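Local structure of adhesin LabA (6GMM) at residues A[14-19]-A[400-405]; A[150-155]-A[184-189]; A[245-250]-A[308-313]; A[296-301]-A[374-379]. The protein probably binds LacdiNAc-bearing glycans of the gastric mucosa through its exodomain, as a lectin-like adhesin of Helicobacter pylori. All coordinates share one frame; numbering follows the deposited sequence.

Contact 1: A[14-19]-A[400-405]; sequences NLLTNY and DSITAA
Segments 14-19 and 400-405, on helices 4-28 and 388-408, run antiparallel, their N-to-C directions 156° apart and their axes 10.1 Å from each other at closest approach, with Leu-15 facing Ile-402. The pair illustrates how an antiparallel contact between helices far apart in sequence can be built almost wholly from aliphatic branches, here where helix 439-452 also packs on helix 4-28, through His-442 and Val-445 on Leu-16. Ile-402 is the central element. Its CG1, anti to the carbonyl carbon (chi1 -73°), lies 3.7 Å from Leu-15 CB, and its second torsion sends CD1 on toward the other helix, against Leu-15 O, Leu-16 CD2 and Tyr-19 CB. Leu-16 crosses the isoleucine at about a right angle. The two branches of Leu-15 divide: CD2 meets Ser-401 CB at 4.0 Å, and CD1 approaches Ala-405 CB more loosely at 4.4 Å. Val-419 of strand 419-423 touches Leu-16, Tyr-19 and Ile-402, and the Tyr-19 hydroxyl is hydrogen-bonded to Tyr-436 O of strand 433-437. Tyr-19, its CG anti to the backbone N, also crosses Ile-402 at about a right angle, with CB 3.7 Å from Ile-402 CD1.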
loop_
_atom_site.group_PDB
_atom_site.type_symbol
_atom_site.label_atom_id
_atom_site.label_comp_id
_atom_site.label_asym_id
_atom_site.label_seq_id
_atom_site.Cartn_x
_atom_site.Cartn_y
_atom_site.Cartn_z
ATOM N N ASN A 14 -3.919 -26.479 19.053
ATOM C CA ASN A 14 -4.460 -25.694 17.947
ATOM C C ASN A 14 -5.989 -25.721 17.923
ATOM O O ASN A 14 -6.601 -24.702 17.595
ATOM C CB ASN A 14 -3.828 -26.076 16.596
ATOM C CG ASN A 14 -2.348 -25.763 16.515
ATOM O OD1 ASN A 14 -1.860 -24.689 16.936
ATOM N ND2 ASN A 14 -1.604 -26.691 15.939
ATOM N N LEU A 15 -6.597 -26.828 18.374
ATOM C CA LEU A 15 -8.051 -26.944 18.497
ATOM C C LEU A 15 -8.536 -25.989 19.610
ATOM O O LEU A 15 -9.597 -25.382 19.480
ATOM C CB LEU A 15 -8.458 -28.391 18.847
ATOM C CG LEU A 15 -8.446 -29.437 17.718
ATOM C CD1 LEU A 15 -8.473 -30.853 18.301
ATOM C CD2 LEU A 15 -9.645 -29.266 16.794
ATOM N N LEU A 16 -7.750 -25.863 20.694
ATOM C CA LEU A 16 -8.072 -24.994 21.825
ATOM C C LEU A 16 -8.053 -23.525 21.411
ATOM O O LEU A 16 -8.988 -22.792 21.726
ATOM C CB LEU A 16 -7.133 -25.253 23.001
ATOM C CG LEU A 16 -7.391 -26.554 23.788
ATOM C CD1 LEU A 16 -6.345 -26.745 24.874
ATOM C CD2 LEU A 16 -8.791 -26.582 24.383
ATOM N N THR A 17 -7.017 -23.131 20.652
ATOM C CA THR A 17 -6.825 -21.792 20.077
ATOM C C THR A 17 -8.006 -21.461 19.159
ATOM O O THR A 17 -8.673 -20.439 19.355
ATOM C CB THR A 17 -5.466 -21.767 19.390
ATOM O OG1 THR A 17 -4.482 -21.853 20.418
ATOM C CG2 THR A 17 -5.222 -20.485 18.537
ATOM N N ASN A 18 -8.323 -22.377 18.237
ATOM C CA ASN A 18 -9.441 -22.199 17.302
ATOM C C ASN A 18 -10.769 -22.092 18.031
ATOM O O ASN A 18 -11.584 -21.242 17.690
ATOM C CB ASN A 18 -9.467 -23.320 16.250
ATOM C CG ASN A 18 -8.398 -23.197 15.177
ATOM O OD1 ASN A 18 -7.651 -22.218 15.100
ATOM N ND2 ASN A 18 -8.294 -24.204 14.324
ATOM N N TYR A 19 -10.960 -22.920 19.074
ATOM C CA TYR A 19 -12.164 -22.939 19.897
ATOM C C TYR A 19 -12.301 -21.594 20.633
ATOM O O TYR A 19 -13.344 -20.948 20.539
ATOM C CB TYR A 19 -12.056 -24.103 20.916
ATOM C CG TYR A 19 -13.191 -24.238 21.909
ATOM C CD1 TYR A 19 -13.102 -23.677 23.181
ATOM C CD2 TYR A 19 -14.303 -25.027 21.627
ATOM C CE1 TYR A 19 -14.137 -23.810 24.110
ATOM C CE2 TYR A 19 -15.343 -25.169 22.548
ATOM C CZ TYR A 19 -15.249 -24.569 23.796
ATOM O OH TYR A 19 -16.239 -24.739 24.745
ATOM N N ASP A 400 -16.731 -31.061 20.372
ATOM C CA ASP A 400 -16.750 -32.499 20.141
ATOM C C ASP A 400 -15.341 -33.008 19.744
ATOM O O ASP A 400 -14.906 -34.031 20.272
ATOM C CB ASP A 400 -17.791 -32.854 19.058
ATOM C CG ASP A 400 -19.264 -32.636 19.411
ATOM O OD1 ASP A 400 -19.604 -32.646 20.632
ATOM O OD2 ASP A 400 -20.088 -32.528 18.472
ATOM N N SER A 401 -14.624 -32.276 18.849
ATOM C CA SER A 401 -13.262 -32.611 18.396
ATOM C C SER A 401 -12.240 -32.669 19.560
ATOM O O SER A 401 -11.382 -33.554 19.570
ATOM C CB SER A 401 -12.784 -31.620 17.336
ATOM O OG SER A 401 -13.245 -31.941 16.034
ATOM N N ILE A 402 -12.338 -31.710 20.516
ATOM C CA ILE A 402 -11.483 -31.565 21.706
ATOM C C ILE A 402 -11.760 -32.711 22.694
ATOM O O ILE A 402 -10.818 -33.357 23.184
ATOM C CB ILE A 402 -11.684 -30.149 22.346
ATOM C CG1 ILE A 402 -11.033 -29.063 21.489
ATOM C CG2 ILE A 402 -11.168 -30.091 23.789
ATOM C CD1 ILE A 402 -11.590 -27.649 21.662
ATOM N N THR A 403 -13.051 -32.971 22.964
ATOM C CA THR A 403 -13.477 -34.041 23.873
ATOM C C THR A 403 -12.934 -35.383 23.373
ATOM O O THR A 403 -12.383 -36.152 24.162
ATOM C CB THR A 403 -14.990 -34.017 24.064
ATOM O OG1 THR A 403 -15.368 -32.686 24.396
ATOM C CG2 THR A 403 -15.453 -34.945 25.188
ATOM N N ALA A 404 -13.015 -35.611 22.053
ATOM C CA ALA A 404 -12.502 -36.813 21.397
ATOM C C ALA A 404 -10.975 -36.910 21.573
ATOM O O ALA A 404 -10.484 -37.942 22.028
ATOM C CB ALA A 404 -12.859 -36.789 19.914
ATOM N N ALA A 405 -10.251 -35.817 21.287
ATOM C CA ALA A 405 -8.792 -35.729 21.388
ATOM C C ALA A 405 -8.290 -36.031 22.793
ATOM O O ALA A 405 -7.359 -36.820 22.947
ATOM C CB ALA A 405 -8.303 -34.355 20.911
#

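Contact 2: A[150-155]-A[184-189]; sequences KDIPAL and TKNNAQ
The tight half of this contact lies where Asn-186 projects against the loop 150-155. Its CG is anti to the backbone N (chi1 -172°), which carries the amide across to Ile-152 and Pro-153. Pro-153, crossing it obliquely, packs closest: its CD sits 3.2 Å from Asn-186 O and 3.5 Å from Asn-186 OD1, so one CH2 group of the ring rests against both oxygens of Asn-186. Ile-152 crosses the amide at about a right angle, with CG1 3.8 Å from Asn-186 OD1. Asn-186 is also the centre of an inverse gamma turn, through which the chain passes from strand into helix 188-205. Asn-187 turns its CB away from the loop and acts as N-cap of that helix, its OD1 accepting a hydrogen bond from Val-190 N, while its ND2 binds Thr-158 O. Farther along, Leu-155 reaches over with CD2 to Ala-188 CB at 3.9 Å, and Val-62 of helix 57-76 touches both residues. The opposite end is looser and faces solvent: the exposed Asp-151 side chain comes no nearer than CB, 4.3 Å from Asn-186 ND2. The two ends of the Asn-186 amide thus differ in kind: ND2 donates to Ala-144 O, in the last turn of helix 128-145, and this bond probably sets the amide's rotation, whereas OD1 is buried against hydrocarbon without a polar partner in the model, probably at some energetic cost.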
loop_
_atom_site.group_PDB
_atom_site.type_symbol
_atom_site.label_atom_id
_atom_site.label_comp_id
_atom_site.label_asym_id
_atom_site.label_seq_id
_atom_site.Cartn_x
_atom_site.Cartn_y
_atom_site.Cartn_z
ATOM N N LYS A 150 0.574 20.456 -2.676
ATOM C CA LYS A 150 -0.493 19.802 -1.884
ATOM C C LYS A 150 -1.859 19.694 -2.611
ATOM O O LYS A 150 -2.855 19.348 -1.981
ATOM C CB LYS A 150 -0.688 20.574 -0.557
ATOM C CG LYS A 150 0.453 20.432 0.438
ATOM C CD LYS A 150 0.721 21.761 1.116
ATOM C CE LYS A 150 1.426 21.602 2.441
ATOM N NZ LYS A 150 1.388 22.860 3.240
ATOM N N ASP A 151 -1.902 19.964 -3.918
ATOM C CA ASP A 151 -3.144 20.014 -4.691
ATOM C C ASP A 151 -3.847 18.669 -4.947
ATOM O O ASP A 151 -5.041 18.688 -5.296
ATOM C CB ASP A 151 -2.916 20.747 -6.025
ATOM C CG ASP A 151 -2.735 22.259 -5.917
ATOM O OD1 ASP A 151 -2.828 22.800 -4.780
ATOM O OD2 ASP A 151 -2.533 22.906 -6.966
ATOM N N ILE A 152 -3.147 17.520 -4.788
ATOM C CA ILE A 152 -3.787 16.218 -5.050
ATOM C C ILE A 152 -4.922 15.964 -4.041
ATOM O O ILE A 152 -4.661 15.914 -2.837
ATOM C CB ILE A 152 -2.799 15.016 -5.137
ATOM C CG1 ILE A 152 -1.647 15.296 -6.128
ATOM C CG2 ILE A 152 -3.546 13.702 -5.494
ATOM C CD1 ILE A 152 -0.519 14.356 -5.952
ATOM N N PRO A 153 -6.179 15.790 -4.511
ATOM C CA PRO A 153 -7.281 15.545 -3.569
ATOM C C PRO A 153 -7.181 14.202 -2.863
ATOM O O PRO A 153 -6.575 13.261 -3.395
ATOM C CB PRO A 153 -8.533 15.554 -4.461
ATOM C CG PRO A 153 -8.100 16.148 -5.789
ATOM C CD PRO A 153 -6.659 15.802 -5.909
ATOM N N ALA A 154 -7.860 14.111 -1.684
ATOM C CA ALA A 154 -8.023 12.914 -0.856
ATOM C C ALA A 154 -8.668 11.814 -1.707
ATOM O O ALA A 154 -9.474 12.120 -2.599
ATOM C CB ALA A 154 -8.901 13.233 0.321
ATOM N N LEU A 155 -8.326 10.543 -1.429
ATOM C CA LEU A 155 -8.727 9.394 -2.240
ATOM C C LEU A 155 -10.244 9.271 -2.511
ATOM O O LEU A 155 -10.619 8.755 -3.568
ATOM C CB LEU A 155 -8.160 8.091 -1.647
ATOM C CG LEU A 155 -6.623 8.007 -1.509
ATOM C CD1 LEU A 155 -6.197 6.603 -1.265
ATOM C CD2 LEU A 155 -5.898 8.500 -2.766
ATOM N N THR A 184 -7.824 16.057 -18.128
ATOM C CA THR A 184 -7.849 14.799 -17.366
ATOM C C THR A 184 -8.313 15.045 -15.919
ATOM O O THR A 184 -8.819 16.136 -15.624
ATOM C CB THR A 184 -6.486 14.056 -17.478
ATOM O OG1 THR A 184 -6.645 12.744 -16.927
ATOM C CG2 THR A 184 -5.336 14.792 -16.779
ATOM N N LYS A 185 -8.203 14.020 -15.031
ATOM C CA LYS A 185 -8.600 14.142 -13.625
ATOM C C LYS A 185 -7.364 14.196 -12.719
ATOM O O LYS A 185 -6.352 13.524 -12.985
ATOM C CB LYS A 185 -9.549 12.995 -13.174
ATOM C CG LYS A 185 -10.854 12.805 -13.965
ATOM C CD LYS A 185 -11.875 13.913 -13.739
ATOM C CE LYS A 185 -13.115 13.715 -14.575
ATOM N NZ LYS A 185 -13.932 14.961 -14.644
ATOM N N ASN A 186 -7.445 15.016 -11.658
ATOM C CA ASN A 186 -6.418 15.111 -10.632
ATOM C C ASN A 186 -6.880 14.082 -9.626
ATOM O O ASN A 186 -7.618 14.397 -8.676
ATOM C CB ASN A 186 -6.343 16.499 -9.971
ATOM C CG ASN A 186 -5.143 16.639 -9.049
ATOM O OD1 ASN A 186 -4.482 15.652 -8.706
ATOM N ND2 ASN A 186 -4.801 17.872 -8.647
ATOM N N ASN A 187 -6.542 12.820 -9.902
ATOM C CA ASN A 187 -6.932 11.713 -9.039
ATOM C C ASN A 187 -5.814 10.711 -9.063
ATOM O O ASN A 187 -5.032 10.706 -10.019
ATOM C CB ASN A 187 -8.301 11.147 -9.425
ATOM C CG ASN A 187 -8.358 10.162 -10.574
ATOM O OD1 ASN A 187 -7.449 9.361 -10.821
ATOM N ND2 ASN A 187 -9.507 10.107 -11.222
ATOM N N ALA A 188 -5.699 9.907 -8.006
ATOM C CA ALA A 188 -4.624 8.938 -7.815
ATOM C C ALA A 188 -4.524 7.859 -8.885
ATOM O O ALA A 188 -3.422 7.376 -9.122
ATOM C CB ALA A 188 -4.738 8.310 -6.446
ATOM N N GLN A 189 -5.639 7.475 -9.533
ATOM C CA GLN A 189 -5.610 6.446 -10.581
ATOM C C GLN A 189 -4.826 6.956 -11.788
ATOM O O GLN A 189 -3.922 6.272 -12.288
ATOM C CB GLN A 189 -7.034 6.079 -11.007
ATOM C CG GLN A 189 -7.238 4.607 -11.271
ATOM C CD GLN A 189 -8.665 4.313 -11.654
ATOM O OE1 GLN A 189 -9.625 4.885 -11.120
ATOM N NE2 GLN A 189 -8.834 3.397 -12.583
#

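Contact 3: A[245-250]-A[308-313]; sequences IQDMIK and VKDFER
Charge dominates one flank of the meeting between helix 239-264 and the end of helix 287-311 with the turn after it. Asp-247 OD2 and Arg-313 NH1 form a salt bridge of 3.0 Å; the carboxylate oxygen comes to the guanidinium edge, near its plane, although the two planes are tilted 42° from each other. A bend at chi3 (52°) helps bring the arginine head back to the aspartate. A second carboxylate sits nearby, Asp-310 OD1 being 4.2 Å from Asp-247 OD2, a like-charge approach that the arginine probably eases. Asp-310 OD2 is hydrogen-bonded to Asn-251 ND2, one turn on from Asp-247. Apolar contacts occupy the other flank. Met-248 and Asp-310 slide past each other in opposite directions, with Met-248 CG 3.7 Å from Asp-310 CB. Met-248 SD comes to the edge of the Phe-311 ring, in its plane, 3.8 Å from Phe-311 CD1, and the bend at chi3 (76°) brings Met-248 CE equally near that carbon. Leu-64 of helix 57-76 touches both Met-248 and Phe-311, whereas Val-354 and Val-358 of helix 354-366 also pack on the phenylalanine. An edge-on Met-aromatic contact with a flanking salt bridge thus joins helix 239-264 to the end of helix 287-311 and the turn that follows, within the helical body of this adhesin.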
loop_
_atom_site.group_PDB
_atom_site.type_symbol
_atom_site.label_atom_id
_atom_site.label_comp_id
_atom_site.label_asym_id
_atom_site.label_seq_id
_atom_site.Cartn_x
_atom_site.Cartn_y
_atom_site.Cartn_z
ATOM N N ILE A 245 10.665 1.103 -7.691
ATOM C CA ILE A 245 9.646 2.101 -7.993
ATOM C C ILE A 245 8.434 1.470 -8.659
ATOM O O ILE A 245 7.307 1.854 -8.342
ATOM C CB ILE A 245 10.229 3.308 -8.781
ATOM C CG1 ILE A 245 11.345 4.020 -7.943
ATOM C CG2 ILE A 245 9.095 4.279 -9.144
ATOM C CD1 ILE A 245 12.145 5.176 -8.708
ATOM N N GLN A 246 8.658 0.502 -9.564
ATOM C CA GLN A 246 7.573 -0.221 -10.247
ATOM C C GLN A 246 6.660 -0.903 -9.262
ATOM O O GLN A 246 5.438 -0.788 -9.394
ATOM C CB GLN A 246 8.126 -1.247 -11.249
ATOM C CG GLN A 246 8.771 -0.575 -12.482
ATOM C CD GLN A 246 7.778 -0.136 -13.539
ATOM O OE1 GLN A 246 7.883 -0.565 -14.700
ATOM N NE2 GLN A 246 6.852 0.806 -13.200
ATOM N N ASP A 247 7.243 -1.563 -8.236
ATOM C CA ASP A 247 6.490 -2.265 -7.187
ATOM C C ASP A 247 5.754 -1.237 -6.290
ATOM O O ASP A 247 4.626 -1.485 -5.865
ATOM C CB ASP A 247 7.466 -3.093 -6.361
ATOM C CG ASP A 247 8.037 -4.318 -7.059
ATOM O OD1 ASP A 247 7.322 -4.914 -7.914
ATOM O OD2 ASP A 247 9.136 -4.768 -6.657
ATOM N N MET A 248 6.389 -0.065 -6.031
ATOM C CA MET A 248 5.795 1.023 -5.250
ATOM C C MET A 248 4.492 1.476 -5.940
ATOM O O MET A 248 3.459 1.602 -5.297
ATOM C CB MET A 248 6.764 2.202 -5.178
ATOM C CG MET A 248 7.775 2.094 -4.071
ATOM S SD MET A 248 8.937 3.473 -4.107
ATOM C CE MET A 248 7.934 4.720 -3.434
ATOM N N ILE A 249 4.542 1.654 -7.262
ATOM C CA ILE A 249 3.397 2.051 -8.089
ATOM C C ILE A 249 2.305 0.950 -8.042
ATOM O O ILE A 249 1.119 1.264 -7.875
ATOM C CB ILE A 249 3.912 2.311 -9.540
ATOM C CG1 ILE A 249 4.715 3.629 -9.611
ATOM C CG2 ILE A 249 2.769 2.266 -10.586
ATOM C CD1 ILE A 249 5.690 3.762 -10.879
ATOM N N LYS A 250 2.731 -0.332 -8.201
ATOM C CA LYS A 250 1.837 -1.476 -8.232
ATOM C C LYS A 250 1.068 -1.608 -6.904
ATOM O O LYS A 250 -0.166 -1.670 -6.910
ATOM C CB LYS A 250 2.599 -2.751 -8.656
ATOM C CG LYS A 250 1.917 -4.057 -8.245
ATOM C CD LYS A 250 2.589 -5.290 -8.855
ATOM C CE LYS A 250 1.922 -6.585 -8.429
ATOM N NZ LYS A 250 2.244 -7.716 -9.347
ATOM N N VAL A 308 6.549 1.120 1.669
ATOM C CA VAL A 308 7.699 1.481 2.525
ATOM C C VAL A 308 8.830 0.503 2.248
ATOM O O VAL A 308 9.952 0.910 1.945
ATOM C CB VAL A 308 7.386 1.530 4.050
ATOM C CG1 VAL A 308 8.633 1.880 4.860
ATOM C CG2 VAL A 308 6.253 2.489 4.372
ATOM N N LYS A 309 8.495 -0.783 2.290
ATOM C CA LYS A 309 9.414 -1.891 2.104
ATOM C C LYS A 309 10.061 -1.906 0.734
ATOM O O LYS A 309 11.250 -2.203 0.667
ATOM C CB LYS A 309 8.731 -3.220 2.439
ATOM C CG LYS A 309 8.281 -3.314 3.917
ATOM C CD LYS A 309 9.332 -2.889 4.968
ATOM C CE LYS A 309 10.419 -3.903 5.229
ATOM N NZ LYS A 309 11.321 -3.462 6.332
ATOM N N ASP A 310 9.315 -1.530 -0.337
ATOM C CA ASP A 310 9.864 -1.423 -1.707
ATOM C C ASP A 310 10.863 -0.244 -1.776
ATOM O O ASP A 310 11.996 -0.401 -2.265
ATOM C CB ASP A 310 8.748 -1.215 -2.742
ATOM C CG ASP A 310 7.743 -2.334 -2.864
ATOM O OD1 ASP A 310 8.151 -3.524 -2.757
ATOM O OD2 ASP A 310 6.553 -2.032 -3.112
ATOM N N PHE A 311 10.442 0.922 -1.237
ATOM C CA PHE A 311 11.253 2.126 -1.177
ATOM C C PHE A 311 12.605 1.898 -0.463
ATOM O O PHE A 311 13.618 2.469 -0.870
ATOM C CB PHE A 311 10.483 3.277 -0.510
ATOM C CG PHE A 311 11.279 4.565 -0.564
ATOM C CD1 PHE A 311 11.331 5.318 -1.727
ATOM C CD2 PHE A 311 12.063 4.961 0.513
ATOM C CE1 PHE A 311 12.112 6.470 -1.797
ATOM C CE2 PHE A 311 12.838 6.117 0.448
ATOM C CZ PHE A 311 12.860 6.865 -0.704
ATOM N N GLU A 312 12.633 1.045 0.546
ATOM C CA GLU A 312 13.842 0.788 1.329
ATOM C C GLU A 312 14.836 -0.122 0.624
ATOM O O GLU A 312 15.939 -0.304 1.144
ATOM C CB GLU A 312 13.506 0.278 2.739
ATOM C CG GLU A 312 12.988 1.370 3.662
ATOM C CD GLU A 312 12.578 0.925 5.055
ATOM O OE1 GLU A 312 12.850 -0.241 5.430
ATOM O OE2 GLU A 312 12.013 1.769 5.787
ATOM N N ARG A 313 14.488 -0.636 -0.589
ATOM C CA ARG A 313 15.437 -1.408 -1.409
ATOM C C ARG A 313 16.421 -0.426 -2.042
ATOM O O ARG A 313 17.510 -0.826 -2.455
ATOM C CB ARG A 313 14.743 -2.195 -2.517
ATOM C CG ARG A 313 13.818 -3.285 -2.024
ATOM C CD ARG A 313 12.956 -3.784 -3.163
ATOM N NE ARG A 313 13.781 -4.142 -4.314
ATOM C CZ ARG A 313 13.306 -4.505 -5.498
ATOM N NH1 ARG A 313 11.996 -4.579 -5.700
ATOM N NH2 ARG A 313 14.134 -4.821 -6.481
#

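Contact 4: A[296-301]-A[374-379]; sequences AQAEIL and RIHNAR
Along 296-301 the contact begins at Gln-297, whose extended side chain crosses Ile-375 at about a right angle and brings OE1 within 3.3 Å of Ile-375 CD1. This is packing of an oxygen on a methyl group. The amide's polar needs are met elsewhere: OE1 pairs with the hydroxyl of Ser-45 on helix 32-50, a residue that also touches Ile-375, and NE2 donates to Asn-293 OD1 and Leu-42 O, so three hydrogen bonds hold the group while OE1 and CB also pack on Ile-375. Ala-298 follows, at the closest backbone approach. Its methyl fits among three side chains of helix 369-386: Ile-375 CG2 lies 4.0 Å from Ala-298 CB, His-376 CE1 is equally distant from that methyl, and Arg-379 brings NH2 to it at 4.1 Å. The arginine, extended from CG to NE, presents the edge of its guanidinium, and the same side chain also touches Phe-291, Ala-294 and Lys-295 of helix 287-311. One turn on from Gln-297, Leu-301 meets Ile-375 tip to tip, CD1 to CD1 at 3.9 Å, where Phe-368 touches both. With axes 9.6 Å apart at closest approach and directions 145° apart, the segments form an antiparallel helix packing, part of the elongated helical body.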
loop_
_atom_site.group_PDB
_atom_site.type_symbol
_atom_site.label_atom_id
_atom_site.label_comp_id
_atom_site.label_asym_id
_atom_site.label_seq_id
_atom_site.Cartn_x
_atom_site.Cartn_y
_atom_site.Cartn_z
ATOM N N ALA A 296 -11.062 -4.476 3.124
ATOM C CA ALA A 296 -10.424 -3.434 2.290
ATOM C C ALA A 296 -9.482 -2.557 3.110
ATOM O O ALA A 296 -8.331 -2.435 2.735
ATOM C CB ALA A 296 -11.456 -2.577 1.580
ATOM N N GLN A 297 -9.937 -2.000 4.243
ATOM C CA GLN A 297 -9.102 -1.159 5.111
ATOM C C GLN A 297 -7.820 -1.878 5.516
ATOM O O GLN A 297 -6.768 -1.258 5.564
ATOM C CB GLN A 297 -9.877 -0.737 6.375
ATOM C CG GLN A 297 -11.027 0.216 6.056
ATOM C CD GLN A 297 -11.543 0.919 7.270
ATOM O OE1 GLN A 297 -10.791 1.265 8.185
ATOM N NE2 GLN A 297 -12.831 1.212 7.264
ATOM N N ALA A 298 -7.900 -3.183 5.789
ATOM C CA ALA A 298 -6.713 -3.946 6.158
ATOM C C ALA A 298 -5.764 -4.082 4.987
ATOM O O ALA A 298 -4.546 -4.042 5.218
ATOM C CB ALA A 298 -7.091 -5.310 6.708
ATOM N N GLU A 299 -6.306 -4.217 3.729
ATOM C CA GLU A 299 -5.491 -4.321 2.491
ATOM C C GLU A 299 -4.728 -3.054 2.234
ATOM O O GLU A 299 -3.519 -3.108 2.040
ATOM C CB GLU A 299 -6.321 -4.676 1.248
ATOM C CG GLU A 299 -6.023 -6.048 0.674
ATOM C CD GLU A 299 -4.632 -6.260 0.105
ATOM O OE1 GLU A 299 -3.692 -6.495 0.898
ATOM O OE2 GLU A 299 -4.505 -6.295 -1.140
ATOM N N ILE A 300 -5.429 -1.901 2.270
ATOM C CA ILE A 300 -4.844 -0.564 2.143
ATOM C C ILE A 300 -3.619 -0.464 3.050
ATOM O O ILE A 300 -2.546 -0.096 2.589
ATOM C CB ILE A 300 -5.887 0.511 2.479
ATOM C CG1 ILE A 300 -6.983 0.542 1.393
ATOM C CG2 ILE A 300 -5.221 1.869 2.703
ATOM C CD1 ILE A 300 -8.120 1.401 1.673
ATOM N N LEU A 301 -3.760 -0.859 4.303
ATOM C CA LEU A 301 -2.656 -0.854 5.258
ATOM C C LEU A 301 -1.502 -1.785 4.835
ATOM O O LEU A 301 -0.327 -1.378 4.891
ATOM C CB LEU A 301 -3.186 -1.182 6.665
ATOM C CG LEU A 301 -4.086 -0.074 7.247
ATOM C CD1 LEU A 301 -4.602 -0.425 8.648
ATOM C CD2 LEU A 301 -3.388 1.299 7.203
ATOM N N ARG A 374 -8.267 -2.347 15.699
ATOM C CA ARG A 374 -9.736 -2.287 15.672
ATOM C C ARG A 374 -10.301 -2.781 14.332
ATOM O O ARG A 374 -11.384 -3.336 14.294
ATOM C CB ARG A 374 -10.210 -0.860 15.955
ATOM C CG ARG A 374 -9.844 -0.381 17.368
ATOM C CD ARG A 374 -10.262 1.057 17.593
ATOM N NE ARG A 374 -9.668 1.646 18.794
ATOM C CZ ARG A 374 -9.054 2.828 18.815
ATOM N NH1 ARG A 374 -8.542 3.297 19.945
ATOM N NH2 ARG A 374 -8.945 3.550 17.703
ATOM N N ILE A 375 -9.554 -2.588 13.235
ATOM C CA ILE A 375 -9.931 -3.032 11.880
ATOM C C ILE A 375 -9.937 -4.563 11.834
ATOM O O ILE A 375 -10.902 -5.160 11.350
ATOM C CB ILE A 375 -8.992 -2.385 10.795
ATOM C CG1 ILE A 375 -9.354 -0.905 10.559
ATOM C CG2 ILE A 375 -8.960 -3.186 9.466
ATOM C CD1 ILE A 375 -8.282 -0.085 9.800
ATOM N N HIS A 376 -8.867 -5.195 12.349
ATOM C CA HIS A 376 -8.761 -6.648 12.356
ATOM C C HIS A 376 -9.887 -7.228 13.196
ATOM O O HIS A 376 -10.641 -8.094 12.722
ATOM C CB HIS A 376 -7.355 -7.082 12.817
ATOM C CG HIS A 376 -6.261 -6.476 11.971
ATOM N ND1 HIS A 376 -6.303 -6.531 10.584
ATOM C CD2 HIS A 376 -5.133 -5.822 12.340
ATOM C CE1 HIS A 376 -5.208 -5.909 10.161
ATOM N NE2 HIS A 376 -4.485 -5.449 11.176
ATOM N N ASN A 377 -10.080 -6.667 14.403
ATOM C CA ASN A 377 -11.167 -7.119 15.284
ATOM C C ASN A 377 -12.550 -6.940 14.611
ATOM O O ASN A 377 -13.349 -7.876 14.632
ATOM C CB ASN A 377 -11.091 -6.415 16.641
ATOM C CG ASN A 377 -9.850 -6.765 17.450
ATOM O OD1 ASN A 377 -9.339 -7.895 17.420
ATOM N ND2 ASN A 377 -9.348 -5.808 18.218
ATOM N N ALA A 378 -12.786 -5.782 13.931
ATOM C CA ALA A 378 -14.055 -5.511 13.242
ATOM C C ALA A 378 -14.306 -6.510 12.114
ATOM O O ALA A 378 -15.439 -6.941 11.922
ATOM C CB ALA A 378 -14.082 -4.083 12.712
ATOM N N ARG A 379 -13.241 -6.907 11.406
ATOM C CA ARG A 379 -13.280 -7.860 10.285
ATOM C C ARG A 379 -13.768 -9.212 10.753
ATOM O O ARG A 379 -14.710 -9.773 10.178
ATOM C CB ARG A 379 -11.879 -7.987 9.644
ATOM C CG ARG A 379 -11.799 -9.017 8.517
ATOM C CD ARG A 379 -10.363 -9.216 8.120
ATOM N NE ARG A 379 -10.210 -10.183 7.028
ATOM C CZ ARG A 379 -9.221 -10.169 6.133
ATOM N NH1 ARG A 379 -9.155 -11.104 5.193
ATOM N NH2 ARG A 379 -8.302 -9.203 6.158
#

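In the fold
From the N terminus, helix 4-28 supplies the first half of contact 1, whose loop closes only at helix 388-408, so the other three contacts nest within it. Contact 2 closes first, tying the loop after helix 128-145 to the start of helix 188-205. Contact 3 then opens on helix 239-264, in series with contact 2, and closes at the end of helix 287-311. Contact 4 starts earlier on that same helix and ends on helix 369-386; contacts 3 and 4 therefore cross, with centres about 22 Å apart. Helix 369-386 leads directly into helix 388-408, linking contact 4 to contact 1. The centres of contacts 1 and 2 lie about 51 Å apart, on opposite sides of the chain's centre.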